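PDB 3GO2: putative L-alanine-DL-glutamate epimerase, which probably catalyses a racemisation or epimerisation, as a magnesium-binding member of the mandelate racemase/muconate lactonizing enzyme family. Local coordinates for residues G33-F41 and H318-I328; L144-E152 and A201-A210. All coordinates share one frame; numbering follows the deposited sequence.

Contact 1: residues G33-F41 and H318-I328; sequences GWSEFDEGF and HNFYGHLCTMI
Glu-36, on the last strand of the three-stranded antiparallel sheet in the N-terminal enolase-like capping domain, plugs the start of helix 323-335 that follows strand 314-317 of the modified TIM barrel. Its carboxylate takes two backbone N-H groups: OE2 accepts from the N-cap Gly-322 N at 2.9 Å, on the syn side, tilted 27° out of the carboxylate plane, while OE1 takes Cys-325 N at 3.2 Å from above that plane. The side chain gets there fully extended, with CG anti to the backbone N (chi1 179°). The helix N-terminus probably stabilises the negative charge of this buried carboxylate. Leu-324 and Glu-36 pass alongside each other, running opposite ways, with Leu-324 CD2 3.5 Å from Ser-35 C. Farther on, Asp-38 lays CB beside Tyr-321 CE1, 3.5 Å away, and its OD2 accepts from Phe-41 N in an Asx motif. This loop carries Phe-41 to the barrel mouth, where Phe-320 presents its edge to the Phe-41 face, planes at 76°, and His-318 adds an offset edge-to-face contact. His-318 touches the magnesium ligand Glu-269, and Phe-41 packs on Pro-78 of a second subunit. From the first turn of the helix, Cys-325 SG lies 3.4 Å from Glu-36 CD.

Contact 2: residues L144-E152 and A201-A210; sequences LDGVKRTAE and AHLEALRDGA
Lys-148 NZ bonds Asp-208 OD2 at 2.7 Å, a salt bridge bracing two neighbouring helices on the outside of the modified TIM barrel, 144-156 and 193-210. Every torsion of the lysine side chain is near 180°, which stretches it straight out to the aspartate, and its ammonium meets the oxygen from well above the carboxylate plane. Next to this bridge one water donates both to Glu-152 OE2 and to Asp-208 O, adding a second polar link along the same side. The helix segments run in the same general direction, crossing at -37°, with their axes 6.8 Å apart. Gly-209, with no side chain, lies against Lys-148 O, and its CA directs a C-H at that oxygen from 3.5 Å. A similar contact joins Lys-148 CA to Ala-205 O, so the helices touch backbone to backbone. Ala-151 wedges its methyl CB against Leu-206 O at 3.2 Å, and Ala-205 CB meets Leu-144 CD2 and Val-147 CG1. Toward the barrel the surface turns apolar: Leu-206 and Ala-151 both touch Ile-162 of strand 161-168, which the two helices flank in sequence. His-202 has NE2 bonded to Thr-164 and ND1 to His-169, which probably fixes the ring's rotation, with one face toward Val-147. Val-147 CG1 stands over that face in a CH-pi contact, 4.1 Å from the ring centroid, while its other methyl CG2 comes 3.7 Å from His-202 CE1.

How the contacts relate
Contact 1 lies near the centre of the chain and is almost wholly buried; contact 2 sits about 24 Å from that centre, on the barrel's outer flank, and is only partly buried. Their centres are about 29 Å apart and they share no helix or strand. Contact 1 joins two domains far apart in sequence, closing a loop of the chain within which contact 2 is nested; contact 2 pairs successive helices inside the barrel domain. The chemistry follows: a buried carboxylate satisfied by backbone N-H groups and an aromatic cluster near the magnesium site inside, against glycine- and alanine-mediated helix packing with a salt bridge and a water bridge outside.

Contact 1: residues G33-F41 and H318-I328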
ATOM      1  N   GLY A  33     -40.498  21.529 -18.243  1.00 14.94           N
ATOM      2  CA  GLY A  33     -39.615  21.109 -17.160  1.00 13.99           C
ATOM      3  C   GLY A  33     -38.672  22.258 -16.809  1.00 14.51           C
ATOM      4  O   GLY A  33     -38.162  22.958 -17.695  1.00 14.90           O
ATOM      5  N   TRP A  34     -38.440  22.420 -15.506  1.00 13.54           N
ATOM      6  CA  TRP A  34     -37.608  23.481 -14.968  1.00 13.52           C
ATOM      7  C   TRP A  34     -36.499  22.949 -14.085  1.00 13.64           C
ATOM      8  O   TRP A  34     -36.670  21.940 -13.373  1.00 13.49           O
ATOM      9  CB  TRP A  34     -38.442  24.378 -14.057  1.00 14.13           C
ATOM     10  CG  TRP A  34     -39.471  25.249 -14.720  1.00 15.52           C
ATOM     11  CD1 TRP A  34     -40.822  25.010 -14.815  1.00 14.21           C
ATOM     12  CD2 TRP A  34     -39.248  26.521 -15.319  1.00 16.02           C
ATOM     13  NE1 TRP A  34     -41.442  26.057 -15.442  1.00 16.87           N
ATOM     14  CE2 TRP A  34     -40.494  26.993 -15.768  1.00 15.20           C
ATOM     15  CE3 TRP A  34     -38.111  27.300 -15.538  1.00 15.65           C
ATOM     16  CZ2 TRP A  34     -40.630  28.213 -16.405  1.00 17.32           C
ATOM     17  CZ3 TRP A  34     -38.253  28.516 -16.175  1.00 17.54           C
ATOM     18  CH2 TRP A  34     -39.507  28.957 -16.593  1.00 17.97           C
ATOM     19  N   SER A  35     -35.365  23.630 -14.138  1.00 13.18           N
ATOM     20  CA  SER A  35     -34.359  23.502 -13.077  1.00 13.31           C
ATOM     21  C   SER A  35     -33.845  24.869 -12.691  1.00 13.35           C
ATOM     22  O   SER A  35     -34.123  25.874 -13.356  1.00 12.73           O
ATOM     23  CB  SER A  35     -33.192  22.618 -13.552  1.00 13.29           C
ATOM     24  OG  SER A  35     -32.444  23.279 -14.562  1.00 14.18           O
ATOM     25  N   GLU A  36     -33.096  24.907 -11.603  1.00 13.98           N
ATOM     26  CA  GLU A  36     -32.427  26.125 -11.160  1.00 14.20           C
ATOM     27  C   GLU A  36     -30.943  25.798 -11.127  1.00 14.54           C
ATOM     28  O   GLU A  36     -30.584  24.677 -10.822  1.00 14.89           O
ATOM     29  CB  GLU A  36     -32.964  26.613  -9.818  1.00 15.22           C
ATOM     30  CG  GLU A  36     -32.270  27.884  -9.312  1.00 14.68           C
ATOM     31  CD  GLU A  36     -32.821  28.387  -7.987  1.00 17.35           C
ATOM     32  OE1 GLU A  36     -33.885  27.922  -7.573  1.00 15.47           O
ATOM     33  OE2 GLU A  36     -32.165  29.268  -7.367  1.00 17.09           O
ATOM     34  N   PHE A  37     -30.105  26.736 -11.547  1.00 14.50           N
ATOM     35  CA  PHE A  37     -28.642  26.598 -11.467  1.00 14.62           C
ATOM     36  C   PHE A  37     -28.015  27.922 -11.002  1.00 14.99           C
ATOM     37  O   PHE A  37     -28.704  28.908 -10.800  1.00 14.25           O
ATOM     38  CB  PHE A  37     -28.052  26.095 -12.795  1.00 14.81           C
ATOM     39  CG  PHE A  37     -28.141  27.061 -13.950  1.00 14.57           C
ATOM     40  CD1 PHE A  37     -27.060  27.882 -14.297  1.00 15.24           C
ATOM     41  CD2 PHE A  37     -29.286  27.142 -14.700  1.00 13.96           C
ATOM     42  CE1 PHE A  37     -27.130  28.734 -15.403  1.00 15.89           C
ATOM     43  CE2 PHE A  37     -29.374  28.016 -15.780  1.00 15.21           C
ATOM     44  CZ  PHE A  37     -28.300  28.826 -16.117  1.00 15.95           C
ATOM     45  N   ASP A  38     -26.699  27.932 -10.816  1.00 15.20           N
ATOM     46  CA  ASP A  38     -25.998  29.040 -10.211  1.00 16.49           C
ATOM     47  C   ASP A  38     -24.695  29.313 -10.941  1.00 16.78           C
ATOM     48  O   ASP A  38     -24.015  28.373 -11.384  1.00 16.72           O
ATOM     49  CB  ASP A  38     -25.739  28.689  -8.746  1.00 16.95           C
ATOM     50  CG  ASP A  38     -24.854  29.678  -8.053  1.00 19.51           C
ATOM     51  OD1 ASP A  38     -25.405  30.685  -7.550  1.00 22.92           O
ATOM     52  OD2 ASP A  38     -23.620  29.430  -7.997  1.00 21.25           O
ATOM     53  N   GLU A  39     -24.351  30.590 -11.057  1.00 17.68           N
ATOM     54  CA  GLU A  39     -23.029  30.996 -11.552  1.00 17.72           C
ATOM     55  C   GLU A  39     -22.216  31.743 -10.494  1.00 17.81           C
ATOM     56  O   GLU A  39     -20.990  31.878 -10.629  1.00 18.35           O
ATOM     57  CB  GLU A  39     -23.154  31.882 -12.773  1.00 18.01           C
ATOM     58  CG  GLU A  39     -23.669  31.150 -13.994  1.00 20.06           C
ATOM     59  CD  GLU A  39     -23.659  31.967 -15.243  1.00 23.28           C
ATOM     60  OE1 GLU A  39     -23.308  33.157 -15.175  1.00 29.33           O
ATOM     61  OE2 GLU A  39     -24.008  31.412 -16.301  1.00 22.39           O
ATOM     62  N   GLY A  40     -22.889  32.226  -9.457  1.00 18.85           N
ATOM     63  CA  GLY A  40     -22.226  32.985  -8.380  1.00 18.98           C
ATOM     64  C   GLY A  40     -21.174  32.283  -7.542  1.00 19.65           C
ATOM     65  O   GLY A  40     -20.199  32.922  -7.128  1.00 20.62           O
ATOM     66  N   PHE A  41     -21.357  30.990  -7.288  1.00 19.48           N
ATOM     67  CA  PHE A  41     -20.427  30.217  -6.457  1.00 18.95           C
ATOM     68  C   PHE A  41     -19.265  29.720  -7.306  1.00 18.95           C
ATOM     69  O   PHE A  41     -19.050  28.519  -7.467  1.00 19.50           O
ATOM     70  CB  PHE A  41     -21.146  29.068  -5.766  1.00 19.56           C
ATOM     71  CG  PHE A  41     -20.407  28.502  -4.564  1.00 19.70           C
ATOM     72  CD1 PHE A  41     -20.023  29.327  -3.518  1.00 19.91           C
ATOM     73  CD2 PHE A  41     -20.163  27.137  -4.456  1.00 20.56           C
ATOM     74  CE1 PHE A  41     -19.357  28.821  -2.413  1.00 21.42           C
ATOM     75  CE2 PHE A  41     -19.507  26.619  -3.341  1.00 21.12           C
ATOM     76  CZ  PHE A  41     -19.102  27.479  -2.319  1.00 21.47           C
ATOM     77  N   HIS A 318     -26.264  19.878  -0.933  1.00 13.43           N
ATOM     78  CA  HIS A 318     -25.834  21.261  -0.906  1.00 13.68           C
ATOM     79  C   HIS A 318     -27.009  22.093  -1.427  1.00 13.72           C
ATOM     80  O   HIS A 318     -27.456  21.939  -2.572  1.00 14.47           O
ATOM     81  CB  HIS A 318     -24.618  21.415  -1.795  1.00 13.72           C
ATOM     82  CG  HIS A 318     -23.944  22.733  -1.681  1.00 13.93           C
ATOM     83  ND1 HIS A 318     -23.138  23.226  -2.681  1.00 15.82           N
ATOM     84  CD2 HIS A 318     -23.889  23.634  -0.667  1.00 14.78           C
ATOM     85  CE1 HIS A 318     -22.612  24.369  -2.288  1.00 16.99           C
ATOM     86  NE2 HIS A 318     -23.063  24.652  -1.080  1.00 16.56           N
ATOM     87  N   ASN A 319     -27.529  22.972  -0.584  1.00 14.32           N
ATOM     88  CA  ASN A 319     -28.761  23.664  -0.921  1.00 13.95           C
ATOM     89  C   ASN A 319     -28.780  25.040  -0.304  1.00 14.94           C
ATOM     90  O   ASN A 319     -29.077  25.171   0.876  1.00 14.30           O
ATOM     91  CB  ASN A 319     -29.947  22.848  -0.408  1.00 14.31           C
ATOM     92  CG  ASN A 319     -31.271  23.443  -0.803  1.00 14.67           C
ATOM     93  OD1 ASN A 319     -31.499  23.713  -1.972  1.00 16.51           O
ATOM     94  ND2 ASN A 319     -32.141  23.672   0.173  1.00 13.33           N
ATOM     95  N   PHE A 320     -28.457  26.052  -1.101  1.00 15.38           N
ATOM     96  CA  PHE A 320     -28.350  27.423  -0.597  1.00 15.81           C
ATOM     97  C   PHE A 320     -28.750  28.464  -1.654  1.00 15.65           C
ATOM     98  O   PHE A 320     -28.233  29.583  -1.702  1.00 15.72           O
ATOM     99  CB  PHE A 320     -26.956  27.668   0.007  1.00 16.35           C
ATOM    100  CG  PHE A 320     -25.862  27.874  -0.993  1.00 17.36           C
ATOM    101  CD1 PHE A 320     -25.234  29.125  -1.108  1.00 19.80           C
ATOM    102  CD2 PHE A 320     -25.447  26.846  -1.824  1.00 19.23           C
ATOM    103  CE1 PHE A 320     -24.208  29.309  -2.036  1.00 21.26           C
ATOM    104  CE2 PHE A 320     -24.435  27.050  -2.751  1.00 21.30           C
ATOM    105  CZ  PHE A 320     -23.834  28.266  -2.862  1.00 21.63           C
ATOM    106  N   TYR A 321     -29.715  28.083  -2.479  1.00 15.83           N
ATOM    107  CA  TYR A 321     -30.138  28.882  -3.606  1.00 16.28           C
ATOM    108  C   TYR A 321     -31.627  29.214  -3.413  1.00 16.19           C
ATOM    109  O   TYR A 321     -32.084  29.438  -2.283  1.00 15.77           O
ATOM    110  CB  TYR A 321     -29.916  28.069  -4.881  1.00 17.27           C
ATOM    111  CG  TYR A 321     -28.581  27.323  -4.991  1.00 20.54           C
ATOM    112  CD1 TYR A 321     -27.447  27.978  -5.462  1.00 22.82           C
ATOM    113  CD2 TYR A 321     -28.484  25.945  -4.673  1.00 22.73           C
ATOM    114  CE1 TYR A 321     -26.196  27.290  -5.616  1.00 23.41           C
ATOM    115  CE2 TYR A 321     -27.243  25.234  -4.796  1.00 23.12           C
ATOM    116  CZ  TYR A 321     -26.109  25.925  -5.282  1.00 24.88           C
ATOM    117  OH  TYR A 321     -24.885  25.278  -5.451  1.00 22.37           O
ATOM    118  N   GLY A 322     -32.399  29.221  -4.498  1.00 16.29           N
ATOM    119  CA  GLY A 322     -33.813  29.569  -4.425  1.00 15.49           C
ATOM    120  C   GLY A 322     -34.721  28.398  -4.094  1.00 15.56           C
ATOM    121  O   GLY A 322     -34.269  27.264  -3.879  1.00 14.63           O
ATOM    122  N   HIS A 323     -36.026  28.665  -4.070  1.00 14.74           N
ATOM    123  CA  HIS A 323     -36.990  27.615  -3.701  1.00 15.15           C
ATOM    124  C   HIS A 323     -36.955  26.426  -4.629  1.00 13.56           C
ATOM    125  O   HIS A 323     -37.192  25.315  -4.193  1.00 13.90           O
ATOM    126  CB  HIS A 323     -38.437  28.132  -3.675  1.00 15.46           C
ATOM    127  CG  HIS A 323     -38.761  28.999  -2.503  1.00 16.80           C
ATOM    128  ND1 HIS A 323     -38.028  29.000  -1.334  1.00 16.80           N
ATOM    129  CD2 HIS A 323     -39.766  29.893  -2.320  1.00 19.49           C
ATOM    130  CE1 HIS A 323     -38.575  29.843  -0.479  1.00 17.36           C
ATOM    131  NE2 HIS A 323     -39.630  30.399  -1.054  1.00 17.35           N
ATOM    132  N   LEU A 324     -36.724  26.629  -5.922  1.00 13.33           N
ATOM    133  CA  LEU A 324     -36.700  25.476  -6.827  1.00 13.07           C
ATOM    134  C   LEU A 324     -35.543  24.524  -6.480  1.00 13.36           C
ATOM    135  O   LEU A 324     -35.725  23.302  -6.483  1.00 14.15           O
ATOM    136  CB  LEU A 324     -36.680  25.897  -8.288  1.00 13.60           C
ATOM    137  CG  LEU A 324     -36.588  24.779  -9.323  1.00 13.14           C
ATOM    138  CD1 LEU A 324     -37.647  23.702  -9.089  1.00 14.58           C
ATOM    139  CD2 LEU A 324     -36.717  25.339 -10.738  1.00 14.45           C
ATOM    140  N   CYS A 325     -34.379  25.064  -6.158  1.00 13.73           N
ATOM    141  CA  CYS A 325     -33.275  24.208  -5.694  1.00 13.76           C
ATOM    142  C   CYS A 325     -33.665  23.431  -4.449  1.00 13.72           C
ATOM    143  O   CYS A 325     -33.301  22.260  -4.313  1.00 13.57           O
ATOM    144  CB  CYS A 325     -32.014  25.005  -5.429  1.00 13.80           C
ATOM    145  SG  CYS A 325     -31.222  25.584  -6.952  1.00 17.28           S
ATOM    146  N   THR A 326     -34.397  24.064  -3.536  1.00 13.68           N
ATOM    147  CA  THR A 326     -34.831  23.358  -2.332  1.00 13.50           C
ATOM    148  C   THR A 326     -35.739  22.200  -2.688  1.00 14.00           C
ATOM    149  O   THR A 326     -35.604  21.089  -2.124  1.00 14.14           O
ATOM    150  CB  THR A 326     -35.543  24.312  -1.338  1.00 12.68           C
ATOM    151  OG1 THR A 326     -34.612  25.296  -0.887  1.00 13.05           O
ATOM    152  CG2 THR A 326     -36.071  23.545  -0.121  1.00 13.64           C
ATOM    153  N   MET A 327     -36.654  22.425  -3.637  1.00 14.48           N
ATOM    154  CA  MET A 327     -37.585  21.359  -4.029  1.00 14.85           C
ATOM    155  C   MET A 327     -36.849  20.254  -4.817  1.00 14.42           C
ATOM    156  O   MET A 327     -37.145  19.083  -4.659  1.00 14.46           O
ATOM    157  CB  MET A 327     -38.778  21.932  -4.782  1.00 14.60           C
ATOM    158  CG  MET A 327     -39.606  22.878  -3.962  1.00 15.54           C
ATOM    159  SD  MET A 327     -40.256  22.199  -2.385  1.00  9.09           S
ATOM    160  CE  MET A 327     -41.907  23.013  -2.369  1.00 17.95           C
ATOM    161  N   ILE A 328     -35.852  20.619  -5.608  1.00 13.92           N
ATOM    162  CA  ILE A 328     -35.041  19.607  -6.299  1.00 13.11           C
ATOM    163  C   ILE A 328     -34.395  18.681  -5.268  1.00 13.42           C
ATOM    164  O   ILE A 328     -34.502  17.441  -5.334  1.00 13.00           O
ATOM    165  CB  ILE A 328     -33.983  20.292  -7.199  1.00 12.82           C
ATOM    166  CG1 ILE A 328     -34.679  20.944  -8.382  1.00 13.33           C
ATOM    167  CG2 ILE A 328     -32.940  19.297  -7.762  1.00 13.46           C
ATOM    168  CD1 ILE A 328     -33.772  21.872  -9.197  1.00 12.37           C
TER

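Contact 2: residues L144-E152 and A201-A210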
ATOM      1  N   LEU A 144     -21.495  40.191  18.691  1.00 21.41           N
ATOM      2  CA  LEU A 144     -21.659  38.877  19.303  1.00 21.24           C
ATOM      3  C   LEU A 144     -23.041  38.697  19.917  1.00 21.88           C
ATOM      4  O   LEU A 144     -23.586  37.604  19.921  1.00 21.30           O
ATOM      5  CB  LEU A 144     -20.554  38.598  20.335  1.00 21.26           C
ATOM      6  CG  LEU A 144     -19.148  38.299  19.803  1.00 21.67           C
ATOM      7  CD1 LEU A 144     -18.118  38.354  20.947  1.00 20.96           C
ATOM      8  CD2 LEU A 144     -19.110  36.932  19.123  1.00 21.01           C
ATOM      9  N   ASP A 145     -23.629  39.775  20.439  1.00 21.67           N
ATOM     10  CA  ASP A 145     -24.989  39.670  20.972  1.00 22.78           C
ATOM     11  C   ASP A 145     -25.995  39.286  19.895  1.00 21.33           C
ATOM     12  O   ASP A 145     -26.905  38.516  20.170  1.00 21.70           O
ATOM     13  CB  ASP A 145     -25.419  40.969  21.669  1.00 23.74           C
ATOM     14  CG  ASP A 145     -24.751  41.168  23.026  1.00 28.06           C
ATOM     15  OD1 ASP A 145     -24.305  40.189  23.681  1.00 32.26           O
ATOM     16  OD2 ASP A 145     -24.685  42.346  23.438  1.00 34.84           O
ATOM     17  N   GLY A 146     -25.808  39.799  18.675  1.00 20.25           N
ATOM     18  CA  GLY A 146     -26.648  39.467  17.523  1.00 20.41           C
ATOM     19  C   GLY A 146     -26.502  38.016  17.095  1.00 19.87           C
ATOM     20  O   GLY A 146     -27.489  37.336  16.766  1.00 19.98           O
ATOM     21  N   VAL A 147     -25.263  37.536  17.136  1.00 19.22           N
ATOM     22  CA  VAL A 147     -24.967  36.118  16.885  1.00 18.38           C
ATOM     23  C   VAL A 147     -25.765  35.256  17.857  1.00 18.55           C
ATOM     24  O   VAL A 147     -26.456  34.321  17.453  1.00 18.15           O
ATOM     25  CB  VAL A 147     -23.447  35.847  16.980  1.00 18.49           C
ATOM     26  CG1 VAL A 147     -23.129  34.357  16.956  1.00 17.60           C
ATOM     27  CG2 VAL A 147     -22.720  36.560  15.841  1.00 18.23           C
ATOM     28  N   LYS A 148     -25.708  35.592  19.145  1.00 18.39           N
ATOM     29  CA  LYS A 148     -26.437  34.861  20.163  1.00 19.17           C
ATOM     30  C   LYS A 148     -27.936  34.891  19.876  1.00 18.88           C
ATOM     31  O   LYS A 148     -28.600  33.867  19.910  1.00 19.17           O
ATOM     32  CB  LYS A 148     -26.163  35.435  21.553  1.00 19.16           C
ATOM     33  CG  LYS A 148     -26.905  34.721  22.653  1.00 21.56           C
ATOM     34  CD  LYS A 148     -26.583  35.327  23.991  1.00 25.58           C
ATOM     35  CE  LYS A 148     -27.420  34.710  25.114  1.00 29.61           C
ATOM     36  NZ  LYS A 148     -26.852  35.017  26.462  1.00 32.57           N
ATOM     37  N   ARG A 149     -28.465  36.070  19.589  1.00 19.98           N
ATOM     38  CA  ARG A 149     -29.902  36.195  19.354  1.00 20.57           C
ATOM     39  C   ARG A 149     -30.380  35.413  18.155  1.00 20.55           C
ATOM     40  O   ARG A 149     -31.491  34.929  18.162  1.00 20.45           O
ATOM     41  CB  ARG A 149     -30.295  37.647  19.187  1.00 21.27           C
ATOM     42  CG  ARG A 149     -30.234  38.418  20.487  1.00 24.75           C
ATOM     43  CD  ARG A 149     -30.924  39.766  20.321  1.00 27.34           C
ATOM     44  NE  ARG A 149     -30.416  40.565  19.203  1.00 30.12           N
ATOM     45  CZ  ARG A 149     -29.450  41.467  19.289  1.00 32.67           C
ATOM     46  NH1 ARG A 149     -29.075  42.138  18.204  1.00 32.65           N
ATOM     47  NH2 ARG A 149     -28.849  41.714  20.451  1.00 35.59           N
ATOM     48  N   THR A 150     -29.537  35.317  17.123  1.00 19.90           N
ATOM     49  CA  THR A 150     -29.893  34.542  15.938  1.00 19.99           C
ATOM     50  C   THR A 150     -30.031  33.056  16.274  1.00 19.08           C
ATOM     51  O   THR A 150     -30.956  32.396  15.801  1.00 19.47           O
ATOM     52  CB  THR A 150     -28.877  34.740  14.800  1.00 19.20           C
ATOM     53  OG1 THR A 150     -28.702  36.129  14.517  1.00 21.28           O
ATOM     54  CG2 THR A 150     -29.343  34.061  13.544  1.00 18.38           C
ATOM     55  N   ALA A 151     -29.107  32.518  17.078  1.00 19.14           N
ATOM     56  CA  ALA A 151     -29.200  31.129  17.525  1.00 19.20           C
ATOM     57  C   ALA A 151     -30.432  30.924  18.405  1.00 19.88           C
ATOM     58  O   ALA A 151     -31.105  29.905  18.291  1.00 19.64           O
ATOM     59  CB  ALA A 151     -27.954  30.716  18.267  1.00 19.00           C
ATOM     60  N   GLU A 152     -30.731  31.889  19.273  1.00 20.35           N
ATOM     61  CA  GLU A 152     -31.995  31.835  20.061  1.00 20.26           C
ATOM     62  C   GLU A 152     -33.236  31.770  19.164  1.00 19.82           C
ATOM     63  O   GLU A 152     -34.190  31.055  19.465  1.00 19.90           O
ATOM     64  CB  GLU A 152     -32.113  33.034  21.004  1.00 20.08           C
ATOM     65  CG  GLU A 152     -31.051  33.088  22.112  1.00 23.14           C
ATOM     66  CD  GLU A 152     -31.127  34.334  23.008  1.00 26.69           C
ATOM     67  OE1 GLU A 152     -31.567  35.422  22.551  1.00 26.71           O
ATOM     68  OE2 GLU A 152     -30.698  34.199  24.176  1.00 29.24           O
ATOM     69  N   ALA A 201     -14.842  32.891  20.002  1.00 18.79           N
ATOM     70  CA  ALA A 201     -15.795  33.890  20.526  1.00 18.92           C
ATOM     71  C   ALA A 201     -17.159  33.757  19.834  1.00 18.58           C
ATOM     72  O   ALA A 201     -18.207  33.762  20.499  1.00 18.34           O
ATOM     73  CB  ALA A 201     -15.238  35.320  20.374  1.00 19.23           C
ATOM     74  N   HIS A 202     -17.128  33.658  18.498  1.00 17.59           N
ATOM     75  CA  HIS A 202     -18.343  33.493  17.691  1.00 17.47           C
ATOM     76  C   HIS A 202     -19.144  32.253  18.041  1.00 17.15           C
ATOM     77  O   HIS A 202     -20.358  32.317  18.272  1.00 16.11           O
ATOM     78  CB  HIS A 202     -17.965  33.486  16.209  1.00 17.36           C
ATOM     79  CG  HIS A 202     -19.129  33.383  15.280  1.00 16.37           C
ATOM     80  ND1 HIS A 202     -19.720  34.485  14.696  1.00 16.73           N
ATOM     81  CD2 HIS A 202     -19.774  32.298  14.781  1.00 17.19           C
ATOM     82  CE1 HIS A 202     -20.712  34.079  13.915  1.00 16.35           C
ATOM     83  NE2 HIS A 202     -20.768  32.760  13.955  1.00 16.71           N
ATOM     84  N   LEU A 203     -18.468  31.111  18.067  1.00 16.75           N
ATOM     85  CA  LEU A 203     -19.108  29.870  18.374  1.00 16.77           C
ATOM     86  C   LEU A 203     -19.639  29.820  19.821  1.00 17.63           C
ATOM     87  O   LEU A 203     -20.694  29.243  20.064  1.00 17.92           O
ATOM     88  CB  LEU A 203     -18.142  28.703  18.110  1.00 16.44           C
ATOM     89  CG  LEU A 203     -17.901  28.424  16.636  1.00 16.20           C
ATOM     90  CD1 LEU A 203     -16.710  27.440  16.501  1.00 14.64           C
ATOM     91  CD2 LEU A 203     -19.146  27.824  16.010  1.00 14.97           C
ATOM     92  N   GLU A 204     -18.920  30.417  20.764  1.00 18.10           N
ATOM     93  CA  GLU A 204     -19.400  30.472  22.170  1.00 19.32           C
ATOM     94  C   GLU A 204     -20.702  31.267  22.291  1.00 18.57           C
ATOM     95  O   GLU A 204     -21.621  30.842  23.014  1.00 19.08           O
ATOM     96  CB  GLU A 204     -18.314  30.993  23.107  1.00 19.68           C
ATOM     97  CG  GLU A 204     -17.257  29.916  23.376  1.00 22.45           C
ATOM     98  CD  GLU A 204     -16.078  30.390  24.191  1.00 26.94           C
ATOM     99  OE1 GLU A 204     -15.933  31.617  24.360  1.00 28.90           O
ATOM    100  OE2 GLU A 204     -15.306  29.520  24.667  1.00 27.66           O
ATOM    101  N   ALA A 205     -20.791  32.369  21.555  1.00 18.69           N
ATOM    102  CA  ALA A 205     -22.019  33.171  21.491  1.00 19.13           C
ATOM    103  C   ALA A 205     -23.150  32.394  20.858  1.00 19.20           C
ATOM    104  O   ALA A 205     -24.301  32.397  21.343  1.00 18.98           O
ATOM    105  CB  ALA A 205     -21.786  34.492  20.760  1.00 18.95           C
ATOM    106  N   LEU A 206     -22.845  31.726  19.748  1.00 19.46           N
ATOM    107  CA  LEU A 206     -23.844  30.888  19.109  1.00 19.40           C
ATOM    108  C   LEU A 206     -24.373  29.790  20.024  1.00 19.84           C
ATOM    109  O   LEU A 206     -25.581  29.549  20.076  1.00 20.33           O
ATOM    110  CB  LEU A 206     -23.269  30.289  17.814  1.00 20.77           C
ATOM    111  CG  LEU A 206     -24.259  30.008  16.715  1.00 21.16           C
ATOM    112  CD1 LEU A 206     -24.834  31.310  16.120  1.00 21.21           C
ATOM    113  CD2 LEU A 206     -23.558  29.171  15.621  1.00 21.26           C
ATOM    114  N   ARG A 207     -23.471  29.127  20.764  1.00 19.12           N
ATOM    115  CA  ARG A 207     -23.856  28.055  21.657  1.00 20.10           C
ATOM    116  C   ARG A 207     -24.706  28.571  22.831  1.00 20.25           C
ATOM    117  O   ARG A 207     -25.666  27.902  23.257  1.00 21.27           O
ATOM    118  CB  ARG A 207     -22.618  27.341  22.205  1.00 19.54           C
ATOM    119  CG  ARG A 207     -22.912  26.294  23.281  1.00 21.90           C
ATOM    120  CD  ARG A 207     -23.953  25.280  22.793  1.00 23.73           C
ATOM    121  NE  ARG A 207     -23.406  24.396  21.764  1.00 24.01           N
ATOM    122  CZ  ARG A 207     -24.121  23.639  20.929  1.00 25.66           C
ATOM    123  NH1 ARG A 207     -25.443  23.659  20.933  1.00 24.07           N
ATOM    124  NH2 ARG A 207     -23.483  22.851  20.069  1.00 27.35           N
ATOM    125  N   ASP A 208     -24.324  29.736  23.338  1.00 21.47           N
ATOM    126  CA  ASP A 208     -25.035  30.416  24.440  1.00 22.61           C
ATOM    127  C   ASP A 208     -26.502  30.659  24.021  1.00 23.31           C
ATOM    128  O   ASP A 208     -27.414  30.458  24.819  1.00 23.96           O
ATOM    129  CB  ASP A 208     -24.307  31.734  24.779  1.00 23.11           C
ATOM    130  CG  ASP A 208     -24.850  32.441  26.020  1.00 26.91           C
ATOM    131  OD1 ASP A 208     -25.586  31.814  26.812  1.00 29.75           O
ATOM    132  OD2 ASP A 208     -24.511  33.641  26.204  1.00 31.72           O
ATOM    133  N   GLY A 209     -26.717  31.064  22.771  1.00 22.82           N
ATOM    134  CA  GLY A 209     -28.066  31.274  22.235  1.00 23.12           C
ATOM    135  C   GLY A 209     -28.816  30.012  21.839  1.00 22.63           C
ATOM    136  O   GLY A 209     -30.042  29.902  22.028  1.00 22.25           O
ATOM    137  N   ALA A 210     -28.082  29.039  21.295  1.00 22.88           N
ATOM    138  CA  ALA A 210     -28.679  27.816  20.761  1.00 23.39           C
ATOM    139  C   ALA A 210     -29.232  26.906  21.857  1.00 23.99           C
ATOM    140  O   ALA A 210     -30.180  26.145  21.629  1.00 23.52           O
ATOM    141  CB  ALA A 210     -27.630  27.021  19.921  1.00 22.79           C
TER
HETATM  142  O   HOH W   1     -29.901  32.006  25.639  1.00 42.69           O